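HIAXHD3 (Humicola insolens, PDB 3ZXL) probably cleaves arabinofuranose side chains from xylan as a family 43 glycoside hydrolase, and has been the subject of active-site engineering to add endo-xylanase activity. Local coordinates at residues 63-68 with 108-113; 158-163 with 188-193; 200-205 with 217-222. All coordinates share one frame; numbering follows the deposited sequence.

Interaction 1: residues 63-68 with 108-113; sequences LNFGSN and YLWTSP
Phe65 lowers one edge of its ring onto the face of Tyr108, with CD1 of Phe65 over the centre of the tyrosine ring. The two form an edge-to-face pair with centroids 4.8 Å apart and planes at 61°. The closest carbons, Phe65 CD1 and Tyr108 CD1, are 3.7 Å from each other, a normal distance for aromatic C-H groups over a pi cloud. Tyr69 also meets the Phe65 ring edge-to-face, and Val103 on strand 96-103 touches it.

Beside this pair, Asn64 makes the polar link. With its CG between the backbone N and the carbonyl carbon (chi1 61°), the amide reaches the indole of Trp110, and Trp110 NE1 donates to Asn64 OD1 at 3.0 Å. The bond is somewhat bent, 142° at the hydrogen. OD1 lies exactly in the indole plane, yet the donor stands well above the carbonyl plane of the amide, the two flat groups being almost perpendicular. OD1 also rests 3.3 Å from Trp110 CZ2, whereas Asn64 ND2 leans toward Tyr108 CD2 at 4.1 Å. On strand 132-137, His133 meets the Trp110 ring and touches both Asn64 and Tyr108.

Loop 63-68 is thereby fastened to a strand of the four-stranded sheet 87-91 to 132-137, a blade of the propeller, while Leu63 O is hydrogen-bonded to Asn338 ND2, in the concanavalin A-like part of the chain. The chemistry is divided: the aromatic pair supplies nonpolar burial, and the single indole bond satisfies a buried N-H and restrains the rotation of the asparagine amide.

Interaction 2: residues 158-163 with 188-193; sequences YGNPTI and GQTVAG
Asn160 lays its amide across two side chains of the facing segment. Its CG is anti to the backbone N (chi1 170°), which carries ND2 to 3.6 Å from Ala192 CB and turns OD1 toward Thr190, 3.5 Å from the methyl CG2. Both are van der Waals contacts. The bound bis-tris propane lies about 5 Å from the side chain of Asn160.

Next to Asn160, a cis peptide bond introduces Pro161, whose CB packs against Thr190 OG1. On the buried side the partner is Val191. Its chi1 of -64° puts CG1 anti to the carbonyl carbon and CG2 between the backbone N and that carbon, and CG2 meets Ile163 CG1 at 3.8 Å, the two side chains crossing at about a right angle. Val207 of strand 202-209 touches both of them. Val191 CG2 also lies 3.4 Å from Pro161 O.

That same carbonyl takes a straight but weak hydrogen bond, 169° at the hydrogen and 3.3 Å from Val191 N to Pro161 O. A water donates to it as well, 2.7 Å from Pro161 O, and gives its second hydrogen to Gln189 O at 2.8 Å. Val191 O receives CA-H contacts from Asn160 and Pro161. The turn between strands 154-158 and 163-168 is thus held to the run into strand 192-199, between neighbouring propeller sheets, by one weak backbone bond, CA-H...O contacts and water, backed by the apolar Ile163-Val191 contact.

Interaction 3: residues 200-205 with 217-222; sequences RGNYYI and LRSTTG
Leu217 N donates to Ile205 O at 2.8 Å, and Ile205 N returns a bond to Leu217 O at 3.0 Å, making these residues a hydrogen-bonded antiparallel pair. Their side chains share one face of the sheet, where Leu217 CD1 packs against Ile205 CB. Two residues along, Ser219 N donates to Tyr203 O at 2.9 Å.

Tyr204 and Arg218, the intervening non-hydrogen-bonded pair, occupy the other face. Their side chains run alongside each other in the same direction, and Arg218 CG makes a CH-pi contact over the phenol, 3.9 Å from the centroid of the Tyr204 ring. CD of Arg218 lies 3.5 Å from Tyr204 CZ; beyond it the chain bends (chi3 71°), and the guanidinium stands nearly perpendicular to the ring. Both polar ends reach the same neighbouring loop: Arg218 NH1 bonds to Asp285 O and Tyr204 OH to Gly286 O, while Trp287 adds a cation-pi contact to the arginine.

At the open end of the hairpin, Asn202 uses both halves of its amide. ND2 donates to Ser219 O at 3.3 Å, in the plane of that carbonyl, and OD1 accepts Tyr203 N at 2.8 Å from above its own carbonyl plane. A leucine here has neither the amide donor to Ser219 O nor the acceptor for Tyr203 N, and would probably let residues 219-222 shift away from the start of strand 202-209. The edge of Tyr203 meets Gly222 O, with CE1 at 3.2 Å, and a water joins Gly222 O to Gly201 O. Such a twisted antiparallel hairpin, here strands 202-209 and 213-219, forms part of a blade, the meandering antiparallel sheet that is the repeating element of the five-bladed beta-propeller of family 43 enzymes.

Overall arrangement
Along the chain the three contacts follow in series, none nested in or crossing another. Interaction 1 closes first, where strand 106-113 returns to the long loop after strand 54-58, so linking consecutive propeller sheets. Interaction 2 then joins the turn between strands 154-158 and 163-168 to the entry of strand 192-199, connecting the sheet 145-179 to the next. Interaction 3 lies inside that next sheet, closing the hairpin 202-209/213-219. Interactions 2 and 3 are neighbours, with centres about 18 Å apart, and reach adjacent strands, 192-199 and 202-209, of one sheet, whereas interaction 1 lies about 25 Å from interaction 2 and about 31 Å from interaction 3, centre to centre.

Interaction 1: residues 63-68 with 108-113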
ATOM      1  N   LEU A  63       0.516   6.619 -12.725  1.00 10.77           N
ATOM      2  CA  LEU A  63      -0.088   5.413 -13.258  1.00 12.65           C
ATOM      3  C   LEU A  63      -0.306   5.629 -14.763  1.00 18.49           C
ATOM      4  O   LEU A  63      -1.004   6.552 -15.141  1.00 17.53           O
ATOM      5  CB  LEU A  63      -1.422   5.129 -12.557  1.00 10.56           C
ATOM      6  CG  LEU A  63      -1.403   5.133 -11.039  1.00 12.66           C
ATOM      7  CD1 LEU A  63      -2.755   4.641 -10.467  1.00  9.64           C
ATOM      8  CD2 LEU A  63      -0.214   4.260 -10.495  1.00 11.07           C
ATOM      9  N   ASN A  64       0.286   4.794 -15.612  1.00 14.41           N
ATOM     10  CA  ASN A  64       0.152   4.974 -17.053  1.00 16.32           C
ATOM     11  C   ASN A  64      -0.756   3.922 -17.685  1.00 21.33           C
ATOM     12  O   ASN A  64      -0.424   3.409 -18.745  1.00 17.41           O
ATOM     13  CB  ASN A  64       1.557   4.943 -17.742  1.00 21.21           C
ATOM     14  CG  ASN A  64       2.305   3.593 -17.551  1.00 26.19           C
ATOM     15  OD1 ASN A  64       2.143   2.920 -16.527  1.00 15.22           O
ATOM     16  ND2 ASN A  64       3.125   3.196 -18.551  1.00 22.45           N
ATOM     17  N   PHE A  65      -1.885   3.594 -17.056  1.00 14.90           N
ATOM     18  CA  PHE A  65      -2.653   2.426 -17.508  1.00 19.03           C
ATOM     19  C   PHE A  65      -3.937   2.781 -18.297  1.00 20.39           C
ATOM     20  O   PHE A  65      -4.728   1.897 -18.615  1.00 23.80           O
ATOM     21  CB  PHE A  65      -3.008   1.509 -16.318  1.00 18.94           C
ATOM     22  CG  PHE A  65      -1.861   1.290 -15.357  1.00 21.41           C
ATOM     23  CD1 PHE A  65      -0.595   0.890 -15.819  1.00 17.90           C
ATOM     24  CD2 PHE A  65      -2.043   1.509 -13.997  1.00 17.20           C
ATOM     25  CE1 PHE A  65       0.473   0.709 -14.924  1.00 16.25           C
ATOM     26  CE2 PHE A  65      -1.000   1.320 -13.100  1.00 16.56           C
ATOM     27  CZ  PHE A  65       0.282   0.920 -13.572  1.00 18.54           C
ATOM     28  N   GLY A  66      -4.140   4.055 -18.596  1.00 15.58           N
ATOM     29  CA  GLY A  66      -5.353   4.476 -19.292  1.00 24.91           C
ATOM     30  C   GLY A  66      -5.945   5.759 -18.718  1.00 19.15           C
ATOM     31  O   GLY A  66      -5.623   6.162 -17.582  1.00 14.02           O
ATOM     32  N   SER A  67      -6.794   6.431 -19.493  1.00 16.47           N
ATOM     33  CA  SER A  67      -7.275   7.742 -19.079  1.00 17.79           C
ATOM     34  C   SER A  67      -8.163   7.632 -17.846  1.00 18.10           C
ATOM     35  O   SER A  67      -8.334   8.632 -17.136  1.00 16.64           O
ATOM     36  CB  SER A  67      -8.013   8.470 -20.211  1.00 27.31           C
ATOM     37  OG  SER A  67      -8.994   7.616 -20.742  1.00 31.61           O
ATOM     38  N   ASN A  68      -8.745   6.460 -17.571  1.00 14.89           N
ATOM     39  CA  ASN A  68      -9.596   6.356 -16.359  1.00 18.58           C
ATOM     40  C   ASN A  68      -8.766   6.611 -15.071  1.00 17.27           C
ATOM     41  O   ASN A  68      -9.321   7.039 -14.086  1.00 13.13           O
ATOM     42  CB  ASN A  68     -10.442   5.061 -16.268  1.00 22.12           C
ATOM     43  CG  ASN A  68      -9.614   3.766 -16.399  1.00 32.47           C
ATOM     44  OD1 ASN A  68      -8.638   3.715 -17.139  1.00 30.28           O
ATOM     45  ND2 ASN A  68     -10.030   2.704 -15.679  1.00 35.82           N
ATOM     46  N   TYR A 108       2.603  -4.345 -17.462  1.00  9.40           N
ATOM     47  CA  TYR A 108       3.450  -3.192 -17.615  1.00  9.25           C
ATOM     48  C   TYR A 108       4.757  -3.443 -16.887  1.00 11.08           C
ATOM     49  O   TYR A 108       4.744  -3.990 -15.769  1.00  9.32           O
ATOM     50  CB  TYR A 108       2.761  -1.991 -16.970  1.00 11.80           C
ATOM     51  CG  TYR A 108       1.506  -1.585 -17.722  1.00 14.05           C
ATOM     52  CD1 TYR A 108       0.284  -2.253 -17.521  1.00 10.78           C
ATOM     53  CD2 TYR A 108       1.570  -0.566 -18.684  1.00 15.35           C
ATOM     54  CE1 TYR A 108      -0.853  -1.906 -18.260  1.00 12.87           C
ATOM     55  CE2 TYR A 108       0.440  -0.198 -19.399  1.00 15.42           C
ATOM     56  CZ  TYR A 108      -0.755  -0.861 -19.184  1.00 16.57           C
ATOM     57  OH  TYR A 108      -1.839  -0.456 -19.916  1.00 15.23           O
ATOM     58  N   LEU A 109       5.858  -3.079 -17.545  1.00  9.33           N
ATOM     59  CA  LEU A 109       7.186  -3.158 -16.981  1.00 10.07           C
ATOM     60  C   LEU A 109       7.721  -1.746 -16.695  1.00 14.86           C
ATOM     61  O   LEU A 109       7.844  -0.934 -17.608  1.00 10.09           O
ATOM     62  CB  LEU A 109       8.159  -3.882 -17.940  1.00  9.37           C
ATOM     63  CG  LEU A 109       9.619  -3.788 -17.477  1.00 10.50           C
ATOM     64  CD1 LEU A 109       9.794  -4.491 -16.091  1.00  8.79           C
ATOM     65  CD2 LEU A 109      10.541  -4.406 -18.533  1.00 12.54           C
ATOM     66  N   TRP A 110       8.030  -1.457 -15.434  1.00  7.39           N
ATOM     67  CA  TRP A 110       8.704  -0.191 -15.071  1.00 13.22           C
ATOM     68  C   TRP A 110      10.068  -0.587 -14.524  1.00 12.44           C
ATOM     69  O   TRP A 110      10.156  -1.584 -13.789  1.00  9.05           O
ATOM     70  CB  TRP A 110       7.909   0.540 -13.958  1.00  9.64           C
ATOM     71  CG  TRP A 110       6.736   1.309 -14.511  1.00 11.39           C
ATOM     72  CD1 TRP A 110       5.518   0.812 -14.920  1.00 11.54           C
ATOM     73  CD2 TRP A 110       6.687   2.709 -14.718  1.00 11.24           C
ATOM     74  NE1 TRP A 110       4.714   1.854 -15.385  1.00 13.12           N
ATOM     75  CE2 TRP A 110       5.401   3.024 -15.250  1.00 12.67           C
ATOM     76  CE3 TRP A 110       7.601   3.748 -14.479  1.00 12.43           C
ATOM     77  CZ2 TRP A 110       5.021   4.328 -15.577  1.00 12.19           C
ATOM     78  CZ3 TRP A 110       7.210   5.052 -14.802  1.00 17.81           C
ATOM     79  CH2 TRP A 110       5.936   5.321 -15.342  1.00 16.42           C
ATOM     80  N   THR A 111      11.130   0.155 -14.835  1.00 10.04           N
ATOM     81  CA  THR A 111      12.456  -0.233 -14.275  1.00  9.40           C
ATOM     82  C   THR A 111      13.167   0.975 -13.778  1.00 11.98           C
ATOM     83  O   THR A 111      12.822   2.086 -14.201  1.00  9.31           O
ATOM     84  CB  THR A 111      13.418  -0.911 -15.345  1.00 13.25           C
ATOM     85  OG1 THR A 111      13.706   0.021 -16.384  1.00 14.09           O
ATOM     86  CG2 THR A 111      12.787  -2.141 -15.972  1.00  8.56           C
ATOM     87  N   SER A 112      14.155   0.772 -12.893  1.00  8.38           N
ATOM     88  CA  SER A 112      15.044   1.866 -12.410  1.00  7.79           C
ATOM     89  C   SER A 112      16.464   1.340 -12.240  1.00 13.41           C
ATOM     90  O   SER A 112      16.634   0.195 -11.810  1.00 10.71           O
ATOM     91  CB  SER A 112      14.622   2.334 -10.995  1.00  9.08           C
ATOM     92  OG  SER A 112      15.563   3.249 -10.396  1.00  9.36           O
ATOM     93  N   PRO A 113      17.484   2.196 -12.468  1.00 16.05           N
ATOM     94  CA  PRO A 113      18.860   1.816 -12.080  1.00 12.57           C
ATOM     95  C   PRO A 113      18.948   1.697 -10.581  1.00 15.53           C
ATOM     96  O   PRO A 113      18.087   2.274  -9.839  1.00 13.25           O
ATOM     97  CB  PRO A 113      19.713   3.019 -12.525  1.00 19.33           C
ATOM     98  CG  PRO A 113      18.737   4.160 -12.567  1.00 19.97           C
ATOM     99  CD  PRO A 113      17.429   3.547 -13.046  1.00 15.41           C
TER

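Interaction 2: residues 158-163 with 188-193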
ATOM      1  N   TYR A 158       2.581 -17.105 -13.137  1.00  9.99           N
ATOM      2  CA  TYR A 158       1.382 -16.298 -12.957  1.00 12.58           C
ATOM      3  C   TYR A 158       0.143 -17.177 -13.104  1.00 17.24           C
ATOM      4  O   TYR A 158       0.222 -18.319 -13.540  1.00 13.08           O
ATOM      5  CB  TYR A 158       1.337 -15.181 -14.001  1.00 11.96           C
ATOM      6  CG  TYR A 158       1.205 -15.706 -15.398  1.00 14.30           C
ATOM      7  CD1 TYR A 158       2.304 -16.184 -16.084  1.00 12.57           C
ATOM      8  CD2 TYR A 158      -0.055 -15.785 -16.015  1.00 17.96           C
ATOM      9  CE1 TYR A 158       2.174 -16.677 -17.355  1.00 18.78           C
ATOM     10  CE2 TYR A 158      -0.192 -16.291 -17.257  1.00 19.91           C
ATOM     11  CZ  TYR A 158       0.931 -16.728 -17.931  1.00 27.26           C
ATOM     12  OH  TYR A 158       0.827 -17.215 -19.190  1.00 23.03           O
ATOM     13  N   GLY A 159      -0.998 -16.616 -12.765  1.00 14.47           N
ATOM     14  CA  GLY A 159      -2.269 -17.269 -13.083  1.00 15.74           C
ATOM     15  C   GLY A 159      -3.205 -17.295 -11.881  1.00 15.67           C
ATOM     16  O   GLY A 159      -2.783 -17.121 -10.734  1.00 15.11           O
ATOM     17  N   ASN A 160      -4.480 -17.542 -12.168  1.00 16.57           N
ATOM     18  CA  ASN A 160      -5.517 -17.754 -11.163  1.00 11.18           C
ATOM     19  C   ASN A 160      -6.678 -18.230 -12.025  1.00 20.31           C
ATOM     20  O   ASN A 160      -7.114 -17.490 -12.880  1.00 20.69           O
ATOM     21  CB  ASN A 160      -5.865 -16.428 -10.448  1.00 15.65           C
ATOM     22  CG  ASN A 160      -7.109 -16.551  -9.550  1.00 21.35           C
ATOM     23  OD1 ASN A 160      -7.851 -17.496  -9.687  1.00 20.31           O
ATOM     24  ND2 ASN A 160      -7.314 -15.600  -8.618  1.00 23.30           N
ATOM     25  N   PRO A 161      -7.181 -19.451 -11.812  1.00 15.19           N
ATOM     26  CA  PRO A 161      -6.974 -20.340 -10.671  1.00 19.66           C
ATOM     27  C   PRO A 161      -5.914 -21.415 -10.888  1.00 17.92           C
ATOM     28  O   PRO A 161      -5.737 -22.242 -10.005  1.00 15.94           O
ATOM     29  CB  PRO A 161      -8.331 -21.042 -10.559  1.00 30.15           C
ATOM     30  CG  PRO A 161      -8.673 -21.289 -12.018  1.00 21.13           C
ATOM     31  CD  PRO A 161      -8.220 -19.993 -12.718  1.00 26.00           C
ATOM     32  N   THR A 162      -5.230 -21.425 -12.019  1.00 11.81           N
ATOM     33  CA  THR A 162      -4.109 -22.358 -12.190  1.00 17.08           C
ATOM     34  C   THR A 162      -2.848 -21.578 -12.583  1.00 18.32           C
ATOM     35  O   THR A 162      -2.932 -20.418 -12.972  1.00 16.23           O
ATOM     36  CB  THR A 162      -4.408 -23.383 -13.277  1.00 17.97           C
ATOM     37  OG1 THR A 162      -4.691 -22.685 -14.493  1.00 24.10           O
ATOM     38  CG2 THR A 162      -5.644 -24.197 -12.896  1.00 23.18           C
ATOM     39  N   ILE A 163      -1.696 -22.235 -12.509  1.00 13.37           N
ATOM     40  CA  ILE A 163      -0.392 -21.522 -12.605  1.00 17.00           C
ATOM     41  C   ILE A 163       0.327 -21.878 -13.911  1.00 16.64           C
ATOM     42  O   ILE A 163       0.370 -23.050 -14.330  1.00 18.01           O
ATOM     43  CB  ILE A 163       0.537 -21.843 -11.377  1.00 14.31           C
ATOM     44  CG1 ILE A 163      -0.214 -21.640 -10.052  1.00 16.72           C
ATOM     45  CG2 ILE A 163       1.862 -21.009 -11.412  1.00 11.73           C
ATOM     46  CD1 ILE A 163      -0.733 -20.215  -9.801  1.00 10.80           C
ATOM     47  N   GLY A 188      -9.606 -28.811  -7.822  1.00 27.64           N
ATOM     48  CA  GLY A 188     -10.118 -27.706  -8.595  1.00 32.15           C
ATOM     49  C   GLY A 188     -10.250 -26.437  -7.778  1.00 36.36           C
ATOM     50  O   GLY A 188     -10.842 -25.468  -8.241  1.00 27.27           O
ATOM     51  N   GLN A 189      -9.710 -26.407  -6.562  1.00 24.45           N
ATOM     52  CA  GLN A 189      -9.724 -25.143  -5.834  1.00 34.25           C
ATOM     53  C   GLN A 189      -8.781 -24.102  -6.433  1.00 26.55           C
ATOM     54  O   GLN A 189      -7.775 -24.428  -7.037  1.00 24.90           O
ATOM     55  CB  GLN A 189      -9.350 -25.356  -4.394  1.00 39.05           C
ATOM     56  CG  GLN A 189     -10.397 -26.086  -3.618  1.00 52.98           C
ATOM     57  CD  GLN A 189      -9.922 -26.306  -2.215  1.00 74.34           C
ATOM     58  OE1 GLN A 189      -8.722 -26.239  -1.952  1.00 82.94           O
ATOM     59  NE2 GLN A 189     -10.834 -26.560  -1.302  1.00 87.22           N
ATOM     60  N   THR A 190      -9.098 -22.846  -6.188  1.00 25.72           N
ATOM     61  CA  THR A 190      -8.327 -21.718  -6.681  1.00 28.02           C
ATOM     62  C   THR A 190      -6.965 -21.591  -6.008  1.00 26.12           C
ATOM     63  O   THR A 190      -6.866 -21.714  -4.794  1.00 19.55           O
ATOM     64  CB  THR A 190      -9.141 -20.467  -6.443  1.00 28.84           C
ATOM     65  OG1 THR A 190     -10.284 -20.513  -7.311  1.00 28.61           O
ATOM     66  CG2 THR A 190      -8.346 -19.225  -6.715  1.00 26.76           C
ATOM     67  N   VAL A 191      -5.908 -21.431  -6.807  1.00 20.24           N
ATOM     68  CA  VAL A 191      -4.632 -20.925  -6.298  1.00 24.26           C
ATOM     69  C   VAL A 191      -4.254 -19.683  -7.090  1.00 22.51           C
ATOM     70  O   VAL A 191      -4.711 -19.485  -8.209  1.00 16.85           O
ATOM     71  CB  VAL A 191      -3.461 -21.963  -6.353  1.00 21.84           C
ATOM     72  CG1 VAL A 191      -3.764 -23.144  -5.446  1.00 22.42           C
ATOM     73  CG2 VAL A 191      -3.188 -22.458  -7.821  1.00 19.82           C
ATOM     74  N   ALA A 192      -3.406 -18.856  -6.505  1.00 13.98           N
ATOM     75  CA  ALA A 192      -3.087 -17.577  -7.098  1.00 17.50           C
ATOM     76  C   ALA A 192      -1.881 -17.010  -6.336  1.00 18.07           C
ATOM     77  O   ALA A 192      -1.325 -17.658  -5.458  1.00 14.77           O
ATOM     78  CB  ALA A 192      -4.312 -16.628  -6.959  1.00 18.80           C
ATOM     79  N   GLY A 193      -1.511 -15.779  -6.614  1.00 12.49           N
ATOM     80  CA  GLY A 193      -0.526 -15.129  -5.757  1.00 14.17           C
ATOM     81  C   GLY A 193       0.923 -15.635  -5.930  1.00 11.19           C
ATOM     82  O   GLY A 193       1.716 -15.551  -4.992  1.00 14.25           O
TER
HETATM   83  O   HOH W   1      -6.153 -24.777  -9.272  1.00 19.05           O

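Interaction 3: residues 200-205 with 217-222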
ATOM      1  N   ARG A 200      18.749 -23.681  -3.815  1.00 18.51           N
ATOM      2  CA  ARG A 200      19.440 -24.986  -3.699  1.00 25.23           C
ATOM      3  C   ARG A 200      19.262 -25.872  -4.950  1.00 20.97           C
ATOM      4  O   ARG A 200      18.841 -27.020  -4.858  1.00 24.00           O
ATOM      5  CB  ARG A 200      18.902 -25.718  -2.451  1.00 31.47           C
ATOM      6  CG  ARG A 200      19.274 -24.990  -1.143  1.00 43.21           C
ATOM      7  CD  ARG A 200      18.427 -25.413   0.081  1.00 50.67           C
ATOM      8  NE  ARG A 200      18.633 -24.473   1.187  1.00 45.13           N
ATOM      9  CZ  ARG A 200      18.751 -24.817   2.470  1.00 56.35           C
ATOM     10  NH1 ARG A 200      18.664 -26.087   2.843  1.00 47.76           N
ATOM     11  NH2 ARG A 200      18.955 -23.881   3.392  1.00 51.22           N
ATOM     12  N   GLY A 201      19.476 -25.296  -6.123  1.00 17.95           N
ATOM     13  CA  GLY A 201      19.439 -26.031  -7.373  1.00 21.37           C
ATOM     14  C   GLY A 201      18.064 -26.387  -7.886  1.00 19.00           C
ATOM     15  O   GLY A 201      17.958 -27.051  -8.913  1.00 18.11           O
ATOM     16  N   ASN A 202      16.996 -25.961  -7.220  1.00 17.08           N
ATOM     17  CA  ASN A 202      15.654 -26.295  -7.771  1.00 13.77           C
ATOM     18  C   ASN A 202      14.714 -25.086  -7.793  1.00 13.68           C
ATOM     19  O   ASN A 202      15.021 -24.047  -7.200  1.00 10.19           O
ATOM     20  CB  ASN A 202      15.018 -27.458  -7.020  1.00 17.58           C
ATOM     21  CG  ASN A 202      14.036 -28.305  -7.935  1.00 28.49           C
ATOM     22  OD1 ASN A 202      13.726 -27.938  -9.081  1.00 16.19           O
ATOM     23  ND2 ASN A 202      13.577 -29.420  -7.413  1.00 27.58           N
ATOM     24  N   TYR A 203      13.575 -25.219  -8.476  1.00 10.01           N
ATOM     25  CA  TYR A 203      12.656 -24.095  -8.617  1.00  8.94           C
ATOM     26  C   TYR A 203      11.456 -24.301  -7.727  1.00 10.49           C
ATOM     27  O   TYR A 203      10.908 -25.411  -7.659  1.00 10.64           O
ATOM     28  CB  TYR A 203      12.157 -23.977 -10.070  1.00 11.07           C
ATOM     29  CG  TYR A 203      13.314 -23.678 -11.012  1.00 13.71           C
ATOM     30  CD1 TYR A 203      14.077 -24.717 -11.548  1.00 12.24           C
ATOM     31  CD2 TYR A 203      13.673 -22.373 -11.313  1.00 16.01           C
ATOM     32  CE1 TYR A 203      15.156 -24.453 -12.407  1.00 16.05           C
ATOM     33  CE2 TYR A 203      14.752 -22.094 -12.182  1.00 13.64           C
ATOM     34  CZ  TYR A 203      15.490 -23.126 -12.707  1.00 13.33           C
ATOM     35  OH  TYR A 203      16.553 -22.859 -13.549  1.00 14.05           O
ATOM     36  N   TYR A 204      11.014 -23.225  -7.117  1.00  9.69           N
ATOM     37  CA  TYR A 204       9.902 -23.278  -6.167  1.00 10.47           C
ATOM     38  C   TYR A 204       8.981 -22.118  -6.510  1.00  9.48           C
ATOM     39  O   TYR A 204       9.463 -21.053  -6.897  1.00  9.06           O
ATOM     40  CB  TYR A 204      10.371 -23.060  -4.702  1.00  8.63           C
ATOM     41  CG  TYR A 204      11.285 -24.154  -4.108  1.00 15.18           C
ATOM     42  CD1 TYR A 204      12.607 -24.281  -4.505  1.00 13.24           C
ATOM     43  CD2 TYR A 204      10.813 -25.044  -3.151  1.00 16.85           C
ATOM     44  CE1 TYR A 204      13.440 -25.288  -3.974  1.00 12.23           C
ATOM     45  CE2 TYR A 204      11.659 -26.052  -2.579  1.00 14.63           C
ATOM     46  CZ  TYR A 204      12.962 -26.158  -3.023  1.00 17.68           C
ATOM     47  OH  TYR A 204      13.782 -27.122  -2.492  1.00 14.33           O
ATOM     48  N   ILE A 205       7.670 -22.309  -6.330  1.00  9.02           N
ATOM     49  CA  ILE A 205       6.708 -21.237  -6.465  1.00  8.43           C
ATOM     50  C   ILE A 205       5.817 -21.269  -5.237  1.00 13.59           C
ATOM     51  O   ILE A 205       5.339 -22.316  -4.818  1.00 13.52           O
ATOM     52  CB  ILE A 205       5.832 -21.451  -7.711  1.00 13.17           C
ATOM     53  CG1 ILE A 205       6.733 -21.464  -8.929  1.00  9.02           C
ATOM     54  CG2 ILE A 205       4.693 -20.342  -7.788  1.00 11.89           C
ATOM     55  CD1 ILE A 205       5.948 -21.907 -10.335  1.00  8.79           C
ATOM     56  N   LEU A 217       5.284 -24.986  -3.889  1.00 11.74           N
ATOM     57  CA  LEU A 217       5.355 -25.850  -5.051  1.00 12.37           C
ATOM     58  C   LEU A 217       6.812 -26.037  -5.436  1.00 14.62           C
ATOM     59  O   LEU A 217       7.626 -25.091  -5.317  1.00 10.31           O
ATOM     60  CB  LEU A 217       4.659 -25.206  -6.252  1.00 14.96           C
ATOM     61  CG  LEU A 217       3.244 -24.624  -6.057  1.00 19.87           C
ATOM     62  CD1 LEU A 217       2.704 -24.124  -7.388  1.00 13.72           C
ATOM     63  CD2 LEU A 217       2.340 -25.673  -5.477  1.00 14.30           C
ATOM     64  N   ARG A 218       7.157 -27.244  -5.893  1.00 10.45           N
ATOM     65  CA  ARG A 218       8.550 -27.509  -6.267  1.00 11.01           C
ATOM     66  C   ARG A 218       8.554 -28.244  -7.582  1.00 15.07           C
ATOM     67  O   ARG A 218       7.785 -29.186  -7.778  1.00 12.40           O
ATOM     68  CB  ARG A 218       9.274 -28.355  -5.209  1.00 13.14           C
ATOM     69  CG  ARG A 218      10.819 -28.360  -5.407  1.00 17.79           C
ATOM     70  CD  ARG A 218      11.557 -29.114  -4.313  1.00 17.21           C
ATOM     71  NE  ARG A 218      11.328 -30.548  -4.420  1.00 18.60           N
ATOM     72  CZ  ARG A 218      11.717 -31.450  -3.506  1.00 32.59           C
ATOM     73  NH1 ARG A 218      12.391 -31.096  -2.398  1.00 18.04           N
ATOM     74  NH2 ARG A 218      11.441 -32.719  -3.705  1.00 21.19           N
ATOM     75  N   SER A 219       9.436 -27.830  -8.478  1.00 12.51           N
ATOM     76  CA  SER A 219       9.522 -28.462  -9.774  1.00 12.15           C
ATOM     77  C   SER A 219       9.879 -29.931  -9.661  1.00 15.06           C
ATOM     78  O   SER A 219      10.868 -30.276  -9.043  1.00 12.79           O
ATOM     79  CB  SER A 219      10.574 -27.742 -10.629  1.00 12.35           C
ATOM     80  OG  SER A 219      10.766 -28.479 -11.812  1.00 13.06           O
ATOM     81  N   THR A 220       9.111 -30.806 -10.289  1.00 12.44           N
ATOM     82  CA  THR A 220       9.450 -32.239 -10.213  1.00 15.94           C
ATOM     83  C   THR A 220      10.547 -32.666 -11.168  1.00 21.41           C
ATOM     84  O   THR A 220      11.114 -33.744 -11.013  1.00 19.75           O
ATOM     85  CB  THR A 220       8.221 -33.121 -10.491  1.00 14.33           C
ATOM     86  OG1 THR A 220       7.709 -32.798 -11.801  1.00 17.92           O
ATOM     87  CG2 THR A 220       7.170 -32.884  -9.412  1.00 20.90           C
ATOM     88  N   THR A 221      10.864 -31.835 -12.149  1.00 12.96           N
ATOM     89  CA  THR A 221      11.846 -32.233 -13.151  1.00 19.41           C
ATOM     90  C   THR A 221      13.155 -31.449 -13.043  1.00 22.20           C
ATOM     91  O   THR A 221      14.127 -31.741 -13.762  1.00 16.93           O
ATOM     92  CB  THR A 221      11.288 -31.927 -14.543  1.00 17.68           C
ATOM     93  OG1 THR A 221      10.960 -30.529 -14.597  1.00 18.12           O
ATOM     94  CG2 THR A 221      10.031 -32.768 -14.849  1.00 17.78           C
ATOM     95  N   GLY A 222      13.158 -30.410 -12.205  1.00 16.99           N
ATOM     96  CA  GLY A 222      14.310 -29.527 -12.113  1.00 18.25           C
ATOM     97  C   GLY A 222      14.270 -28.420 -13.162  1.00 20.54           C
ATOM     98  O   GLY A 222      15.151 -27.548 -13.158  1.00 15.35           O
TER
HETATM   99  O   HOH W   2      17.491 -27.533 -11.715  1.00 23.92           O